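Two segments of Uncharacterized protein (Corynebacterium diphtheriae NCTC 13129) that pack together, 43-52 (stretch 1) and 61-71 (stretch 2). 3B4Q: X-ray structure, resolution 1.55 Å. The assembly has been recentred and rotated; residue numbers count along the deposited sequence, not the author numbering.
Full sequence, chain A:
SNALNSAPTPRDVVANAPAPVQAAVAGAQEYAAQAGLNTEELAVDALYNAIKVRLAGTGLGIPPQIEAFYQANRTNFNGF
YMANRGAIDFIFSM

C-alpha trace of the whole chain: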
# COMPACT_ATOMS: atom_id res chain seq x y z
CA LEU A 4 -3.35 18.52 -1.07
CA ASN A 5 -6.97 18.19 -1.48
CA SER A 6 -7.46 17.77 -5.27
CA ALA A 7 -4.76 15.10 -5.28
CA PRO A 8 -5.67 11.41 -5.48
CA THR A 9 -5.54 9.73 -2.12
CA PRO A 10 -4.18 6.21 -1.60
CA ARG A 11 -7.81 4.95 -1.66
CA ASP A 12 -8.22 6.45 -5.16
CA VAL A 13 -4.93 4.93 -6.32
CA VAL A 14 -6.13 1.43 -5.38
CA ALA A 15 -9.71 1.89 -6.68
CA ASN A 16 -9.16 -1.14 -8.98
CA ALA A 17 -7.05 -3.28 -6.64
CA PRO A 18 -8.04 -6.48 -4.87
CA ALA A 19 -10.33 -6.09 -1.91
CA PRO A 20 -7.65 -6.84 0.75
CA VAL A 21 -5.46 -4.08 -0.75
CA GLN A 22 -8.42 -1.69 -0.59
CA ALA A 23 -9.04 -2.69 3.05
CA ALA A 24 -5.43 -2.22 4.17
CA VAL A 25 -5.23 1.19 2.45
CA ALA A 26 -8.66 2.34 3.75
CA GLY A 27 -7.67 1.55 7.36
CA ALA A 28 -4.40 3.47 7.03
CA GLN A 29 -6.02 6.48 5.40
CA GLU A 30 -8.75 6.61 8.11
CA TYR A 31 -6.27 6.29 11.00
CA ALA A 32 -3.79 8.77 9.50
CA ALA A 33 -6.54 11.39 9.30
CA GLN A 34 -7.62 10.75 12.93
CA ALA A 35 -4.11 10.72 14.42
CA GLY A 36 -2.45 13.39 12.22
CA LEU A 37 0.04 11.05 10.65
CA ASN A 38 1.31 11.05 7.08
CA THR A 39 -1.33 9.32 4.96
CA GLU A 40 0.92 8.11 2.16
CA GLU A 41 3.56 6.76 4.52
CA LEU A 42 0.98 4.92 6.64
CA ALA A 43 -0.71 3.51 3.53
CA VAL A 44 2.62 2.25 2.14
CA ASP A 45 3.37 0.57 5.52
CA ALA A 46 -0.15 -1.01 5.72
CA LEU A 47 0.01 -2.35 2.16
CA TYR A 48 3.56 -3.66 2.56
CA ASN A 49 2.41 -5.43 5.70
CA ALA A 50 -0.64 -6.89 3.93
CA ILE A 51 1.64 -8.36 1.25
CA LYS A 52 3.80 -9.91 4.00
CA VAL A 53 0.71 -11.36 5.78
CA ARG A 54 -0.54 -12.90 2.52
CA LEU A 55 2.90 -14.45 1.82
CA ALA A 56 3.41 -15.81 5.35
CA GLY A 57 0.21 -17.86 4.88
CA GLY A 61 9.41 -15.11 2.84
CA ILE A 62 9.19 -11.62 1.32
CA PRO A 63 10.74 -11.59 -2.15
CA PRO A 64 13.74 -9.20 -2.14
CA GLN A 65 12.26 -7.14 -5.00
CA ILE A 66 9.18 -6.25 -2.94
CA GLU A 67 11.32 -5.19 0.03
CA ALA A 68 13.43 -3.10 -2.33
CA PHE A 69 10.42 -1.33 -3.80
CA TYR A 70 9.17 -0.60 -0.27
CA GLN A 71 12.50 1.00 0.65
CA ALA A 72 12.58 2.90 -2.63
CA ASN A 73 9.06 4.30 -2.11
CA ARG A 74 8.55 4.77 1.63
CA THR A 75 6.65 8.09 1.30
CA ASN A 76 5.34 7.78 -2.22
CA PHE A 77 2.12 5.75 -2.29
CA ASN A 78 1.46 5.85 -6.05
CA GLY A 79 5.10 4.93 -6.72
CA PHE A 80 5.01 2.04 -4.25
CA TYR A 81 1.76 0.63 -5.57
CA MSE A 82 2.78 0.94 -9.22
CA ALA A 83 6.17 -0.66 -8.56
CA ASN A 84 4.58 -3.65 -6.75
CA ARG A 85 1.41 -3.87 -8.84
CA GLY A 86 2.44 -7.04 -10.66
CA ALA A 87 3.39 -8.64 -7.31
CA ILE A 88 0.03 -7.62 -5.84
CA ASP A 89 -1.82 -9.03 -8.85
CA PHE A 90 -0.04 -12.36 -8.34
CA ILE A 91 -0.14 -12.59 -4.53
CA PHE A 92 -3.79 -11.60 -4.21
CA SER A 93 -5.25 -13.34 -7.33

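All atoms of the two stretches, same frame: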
# COMPACT_ATOMS: atom_id res chain seq x y z
N ALA A 43 -0.14 4.41 4.54
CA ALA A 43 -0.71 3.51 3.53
C ALA A 43 0.35 2.58 2.90
O ALA A 43 0.09 1.38 2.66
CB ALA A 43 -1.44 4.30 2.45
N VAL A 44 1.53 3.11 2.60
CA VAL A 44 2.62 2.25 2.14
C VAL A 44 2.93 1.16 3.19
O VAL A 44 3.02 -0.03 2.86
CB VAL A 44 3.91 3.09 1.79
CG1 VAL A 44 5.13 2.15 1.61
CG2 VAL A 44 3.64 4.00 0.56
N ASP A 45 3.09 1.56 4.45
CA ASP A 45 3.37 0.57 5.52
C ASP A 45 2.26 -0.52 5.61
O ASP A 45 2.56 -1.71 5.74
CB ASP A 45 3.53 1.24 6.86
CG ASP A 45 4.82 2.09 6.97
OD1 ASP A 45 5.72 1.99 6.09
OD2 ASP A 45 4.92 2.87 7.98
N ALA A 46 1.00 -0.08 5.60
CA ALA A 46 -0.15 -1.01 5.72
C ALA A 46 -0.18 -1.98 4.53
O ALA A 46 -0.40 -3.19 4.71
CB ALA A 46 -1.45 -0.23 5.82
N LEU A 47 0.06 -1.48 3.32
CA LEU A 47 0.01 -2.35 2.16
C LEU A 47 1.22 -3.31 2.14
O LEU A 47 1.09 -4.51 1.84
CB LEU A 47 -0.07 -1.52 0.89
CG LEU A 47 -0.15 -2.28 -0.45
CD1 LEU A 47 -1.25 -3.39 -0.33
CD2 LEU A 47 -0.39 -1.33 -1.55
N TYR A 48 2.40 -2.79 2.48
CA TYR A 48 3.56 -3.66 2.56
C TYR A 48 3.27 -4.78 3.58
O TYR A 48 3.54 -5.97 3.35
CB TYR A 48 4.79 -2.85 2.96
CG TYR A 48 6.06 -3.67 3.04
CD1 TYR A 48 6.49 -4.39 1.94
CD2 TYR A 48 6.80 -3.73 4.20
CE1 TYR A 48 7.64 -5.14 1.95
CE2 TYR A 48 7.99 -4.50 4.24
CZ TYR A 48 8.37 -5.20 3.10
OH TYR A 48 9.51 -5.97 3.05
N ASN A 49 2.69 -4.41 4.72
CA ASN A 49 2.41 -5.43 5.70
C ASN A 49 1.40 -6.44 5.19
O ASN A 49 1.58 -7.64 5.42
CB ASN A 49 1.95 -4.84 7.02
CG ASN A 49 1.91 -5.89 8.12
OD1 ASN A 49 2.93 -6.49 8.47
ND2 ASN A 49 0.71 -6.13 8.64
N ALA A 50 0.38 -5.98 4.45
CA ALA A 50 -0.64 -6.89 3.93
C ALA A 50 -0.02 -7.92 2.98
O ALA A 50 -0.39 -9.10 2.98
CB ALA A 50 -1.73 -6.10 3.17
N ILE A 51 0.92 -7.47 2.17
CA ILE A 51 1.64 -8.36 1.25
C ILE A 51 2.39 -9.42 2.07
O ILE A 51 2.35 -10.61 1.75
CB ILE A 51 2.61 -7.59 0.37
CG1 ILE A 51 1.81 -6.64 -0.56
CG2 ILE A 51 3.55 -8.58 -0.39
CD1 ILE A 51 2.64 -5.51 -1.23
N LYS A 52 3.08 -8.97 3.12
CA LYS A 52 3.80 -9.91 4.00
C LYS A 52 2.87 -10.94 4.65
O LYS A 52 3.19 -12.14 4.66
CB LYS A 52 4.62 -9.13 5.06
CG LYS A 52 5.80 -8.39 4.43
CD LYS A 52 6.89 -7.97 5.45
CE LYS A 52 6.32 -7.02 6.49
NZ LYS A 52 7.35 -6.17 7.15
N GLY A 61 8.32 -16.08 3.03
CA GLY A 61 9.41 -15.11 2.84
C GLY A 61 9.09 -14.00 1.84
O GLY A 61 8.53 -14.25 0.78
N ILE A 62 9.43 -12.77 2.20
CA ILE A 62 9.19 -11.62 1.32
C ILE A 62 10.21 -11.58 0.19
O ILE A 62 11.41 -11.46 0.47
CB ILE A 62 9.23 -10.27 2.10
CG1 ILE A 62 9.05 -9.09 1.15
CG2 ILE A 62 10.55 -10.11 2.84
CD1 ILE A 62 7.71 -9.06 0.46
N PRO A 63 9.76 -11.65 -1.08
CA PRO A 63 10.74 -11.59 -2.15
C PRO A 63 11.54 -10.29 -2.05
O PRO A 63 10.99 -9.24 -1.75
CB PRO A 63 9.89 -11.63 -3.42
CG PRO A 63 8.62 -12.27 -3.00
CD PRO A 63 8.39 -11.77 -1.61
N PRO A 64 12.87 -10.38 -2.24
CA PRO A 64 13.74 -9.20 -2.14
C PRO A 64 13.28 -7.99 -2.98
O PRO A 64 13.44 -6.83 -2.56
CB PRO A 64 15.11 -9.73 -2.59
CG PRO A 64 15.05 -11.22 -2.31
CD PRO A 64 13.62 -11.63 -2.49
N GLN A 65 12.68 -8.24 -4.14
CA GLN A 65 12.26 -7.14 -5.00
C GLN A 65 11.18 -6.32 -4.30
O GLN A 65 11.16 -5.09 -4.43
CB GLN A 65 11.68 -7.63 -6.31
CG GLN A 65 11.46 -6.47 -7.27
CD GLN A 65 10.84 -6.90 -8.58
OE1 GLN A 65 9.64 -7.21 -8.67
NE2 GLN A 65 11.65 -6.87 -9.63
N ILE A 66 10.27 -6.99 -3.61
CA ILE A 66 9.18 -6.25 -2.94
C ILE A 66 9.72 -5.38 -1.80
O ILE A 66 9.33 -4.19 -1.66
CB ILE A 66 8.04 -7.16 -2.48
CG1 ILE A 66 7.51 -7.96 -3.67
CG2 ILE A 66 6.88 -6.30 -1.90
CD1 ILE A 66 6.47 -8.97 -3.28
N GLU A 67 10.62 -5.95 -1.00
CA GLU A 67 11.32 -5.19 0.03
C GLU A 67 12.03 -3.99 -0.57
O GLU A 67 12.02 -2.90 -0.00
CB GLU A 67 12.32 -6.09 0.80
CG GLU A 67 13.32 -5.33 1.66
CD GLU A 67 12.72 -4.78 2.94
OE1 GLU A 67 11.60 -5.22 3.29
OE2 GLU A 67 13.36 -3.92 3.61
N ALA A 68 12.66 -4.19 -1.72
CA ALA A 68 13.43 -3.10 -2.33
C ALA A 68 12.51 -1.99 -2.77
O ALA A 68 12.79 -0.81 -2.53
CB ALA A 68 14.23 -3.61 -3.50
N PHE A 69 11.39 -2.36 -3.40
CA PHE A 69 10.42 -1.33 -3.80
C PHE A 69 9.75 -0.58 -2.62
O PHE A 69 9.39 0.59 -2.72
CB PHE A 69 9.41 -1.89 -4.77
CG PHE A 69 9.95 -2.06 -6.17
CD1 PHE A 69 10.69 -1.04 -6.79
CD2 PHE A 69 9.71 -3.24 -6.89
CE1 PHE A 69 11.18 -1.19 -8.12
CE2 PHE A 69 10.19 -3.39 -8.19
CZ PHE A 69 10.94 -2.37 -8.80
N TYR A 70 9.60 -1.26 -1.49
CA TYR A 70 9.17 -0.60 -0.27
C TYR A 70 10.20 0.45 0.13
O TYR A 70 9.87 1.60 0.36
CB TYR A 70 8.98 -1.65 0.83
CG TYR A 70 8.70 -1.11 2.21
CD1 TYR A 70 7.53 -0.41 2.50
CD2 TYR A 70 9.60 -1.34 3.26
CE1 TYR A 70 7.28 0.07 3.79
CE2 TYR A 70 9.35 -0.89 4.53
CZ TYR A 70 8.20 -0.18 4.80
OH TYR A 70 7.94 0.29 6.08
N GLN A 71 11.47 0.05 0.19
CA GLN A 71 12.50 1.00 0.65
C GLN A 71 12.69 2.15 -0.35
O GLN A 71 13.05 3.28 0.03
CB GLN A 71 13.83 0.30 0.93
CG GLN A 71 13.71 -0.76 2.04
CD GLN A 71 13.41 -0.20 3.45
OE1 GLN A 71 13.43 1.02 3.69
NE2 GLN A 71 13.14 -1.11 4.39

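Residues 43-52 form one helical segment, part of a longer helix, held by regular i to i+4 bonds such as Y48 N to V44 O at 2.9 Å. The second stretch enters as an extended turn through I62 and P63, then becomes helical from P64 onward. P63 occupies the N-cap position, and its carbonyl O accepts weak bonds from I66 N (3.0 Å) and E67 N (3.4 Å). A proline suits P64, in the first turn of the helix, because its ring nitrogen has no hydrogen to donate and none is required there. The two helices run nearly antiparallel, at 173°, with axes 11.2 Å apart at closest approach. That spacing leaves room for large side chains between them.

Two tyrosines fill much of it. Y48 and Y70, both with chi1 in the t well, stack in an offset arrangement, with ring centroids 4.0 Å apart and planes inclined by only 7°. The Y70 CB also lies over the face of the Y48 ring, 4.0 Å from its centroid, so the aromatic surface receives a CH-pi contact as well. A flat, polarizable side chain suits this place because it can bury a broad face while its hydroxyl reaches beyond the apolar layer. Y70 does exactly this: its OH donates a hydrogen bond to D45 OD1 at 2.8 Å. The CA-to-CB bond of D45 points sideways, yet its carboxylate comes nearer and meets the phenol at the ring edge. V44 CG1 packs near the same ring's plane, 3.6 Å from Y70 CD1.

Toward the other end, branched aliphatic residues take over. I66 CG2 sits at the edge of the Y48 ring, 4.1 Å from Y48 CE1, while I51 CG2 approaches I66 CD1 at 4.1 Å and I62 CD1 at 4.3 Å. Their compact, water-avoiding shapes fill the space beside the aromatic pair.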